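Local coordinates for DUF2442 domain-containing protein (Rhodospirillum rubrum ATCC 11170, PDB 3K8R) that is of unknown function but belongs to the DUF2442 family and packs as a two-fold symmetric pair in the crystal, at the interface of chains A and B. Sequence-based numbering; all coordinates share one arbitrary frame. Chains: chain A/B, Uncharacterized protein.

The interface of chains A and B. Residues chain A 49-52, 55, 96, 98; chain B 45-47.
The turn of B:Asn45, B:Gly46 and B:Cys47 lies against the end of the A:48-51 strand, B:Gly46 having a positive phi and B:Cys47 an extended backbone. B:Cys47 is the centre of the contact. Its sulfur is anti to its own carbonyl carbon (chi1 -67°) and points into a group of chain A side chains. SG lies 3.5 Å from CB of A:Phe51, beside the base of that side chain. The tip of the A:Phe98 ring, CZ, stands 3.9 Å from the same sulfur. A:Phe49 approaches from the other end of the strand segment, with its ring corner CE1 3.9 Å from CB of B:Cys47. The backbone carbonyl of A:Ala50 also faces B:Cys47, but no hydrogen bond crosses this patch. A:Pro52 sets its ring carbon CD 3.3 Å from the carbonyl O of B:Gly46. A:Leu55 brings the methyl CD1 to 3.7 Å from the carbonyl O of B:Asn45. CB of the same leucine lies over one face of the A:Phe98 ring, 4.3 Å above its plane, while the ring turns its edge atom CZ to the sulfur. B:Asn45 has CG between its backbone N and carbonyl carbon (chi1 61°), which turns the amide back over its own turn. There OD1 accepts a hydrogen bond from the backbone N of B:Cys47 at 3.0 Å, the donor tilted somewhat from the carbonyl plane. The amide nitrogen ND2 instead faces CA of A:Gly96, at van der Waals range. An alanine in place of B:Asn45 would probably leave the B:Cys47 N-H without this acceptor, free the turn to shift, and open a gap beside A:Gly96. The patch is a small, mainly apolar contact, a turn of chain B packed against strand 48-51 and the neighbouring loops and 3-10 helix of chain A. With its symmetry twin it contributes to the interface of the two copies in the deposited assembly, although the structure alone does not show that this dimer forms in solution.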
# COMPACT_ATOMS: atom_id res chain seq x y z
N PHE A 49 -2.93 1.95 -2.13
CA PHE A 49 -1.71 1.16 -2.32
C PHE A 49 -1.21 1.34 -3.75
O PHE A 49 -1.99 1.25 -4.69
CB PHE A 49 -1.98 -0.31 -2.03
CG PHE A 49 -0.80 -1.22 -2.29
CD1 PHE A 49 0.30 -1.22 -1.44
CD2 PHE A 49 -0.81 -2.09 -3.37
CE1 PHE A 49 1.37 -2.06 -1.67
CE2 PHE A 49 0.26 -2.93 -3.60
CZ PHE A 49 1.36 -2.91 -2.75
N ALA A 50 0.08 1.63 -3.90
CA ALA A 50 0.67 1.80 -5.23
C ALA A 50 1.85 0.86 -5.35
O ALA A 50 2.67 0.78 -4.43
CB ALA A 50 1.13 3.24 -5.44
N PHE A 51 1.93 0.14 -6.47
CA PHE A 51 3.07 -0.75 -6.74
C PHE A 51 3.51 -0.59 -8.18
O PHE A 51 2.68 -0.35 -9.06
CB PHE A 51 2.70 -2.20 -6.48
CG PHE A 51 1.67 -2.75 -7.44
CD1 PHE A 51 0.32 -2.53 -7.23
CD2 PHE A 51 2.06 -3.51 -8.54
CE1 PHE A 51 -0.65 -3.05 -8.11
CE2 PHE A 51 1.10 -4.04 -9.43
CZ PHE A 51 -0.25 -3.80 -9.21
N PRO A 52 4.83 -0.66 -8.43
CA PRO A 52 5.31 -0.61 -9.80
C PRO A 52 5.09 -1.98 -10.42
O PRO A 52 5.75 -2.93 -10.04
CB PRO A 52 6.80 -0.33 -9.65
CG PRO A 52 7.13 -0.79 -8.29
CD PRO A 52 5.93 -0.53 -7.46
N LEU A 55 7.62 -4.94 -11.69
CA LEU A 55 8.30 -5.80 -10.71
C LEU A 55 7.48 -7.08 -10.48
O LEU A 55 7.96 -8.00 -9.81
CB LEU A 55 8.48 -5.08 -9.37
CG LEU A 55 9.43 -3.87 -9.28
CD1 LEU A 55 9.53 -3.40 -7.83
CD2 LEU A 55 10.81 -4.20 -9.83
N GLY A 96 4.47 -7.77 -0.07
CA GLY A 96 5.78 -7.70 -0.69
C GLY A 96 6.08 -8.90 -1.57
O GLY A 96 7.21 -9.10 -1.99
N PHE A 98 5.80 -10.58 -5.07
CA PHE A 98 5.57 -10.26 -6.48
C PHE A 98 5.52 -11.46 -7.42
O PHE A 98 5.30 -11.30 -8.62
CB PHE A 98 6.65 -9.29 -6.98
CG PHE A 98 6.57 -7.92 -6.38
CD1 PHE A 98 5.54 -7.05 -6.74
CD2 PHE A 98 7.55 -7.48 -5.49
CE1 PHE A 98 5.47 -5.78 -6.21
CE2 PHE A 98 7.50 -6.19 -4.95
CZ PHE A 98 6.46 -5.34 -5.31
N ASN B 45 10.59 -1.26 -1.02
CA ASN B 45 10.57 -2.08 -2.22
C ASN B 45 9.93 -1.36 -3.39
O ASN B 45 9.59 -2.00 -4.38
CB ASN B 45 9.81 -3.39 -1.97
CG ASN B 45 8.36 -3.16 -1.58
OD1 ASN B 45 7.82 -2.07 -1.75
ND2 ASN B 45 7.73 -4.19 -1.03
N GLY B 46 9.74 -0.05 -3.27
CA GLY B 46 9.16 0.75 -4.34
C GLY B 46 7.65 0.94 -4.27
O GLY B 46 7.06 1.59 -5.14
N CYS B 47 7.01 0.36 -3.27
CA CYS B 47 5.57 0.54 -3.14
C CYS B 47 5.26 1.69 -2.21
O CYS B 47 6.14 2.17 -1.47
CB CYS B 47 4.90 -0.72 -2.63
SG CYS B 47 5.01 -1.99 -3.83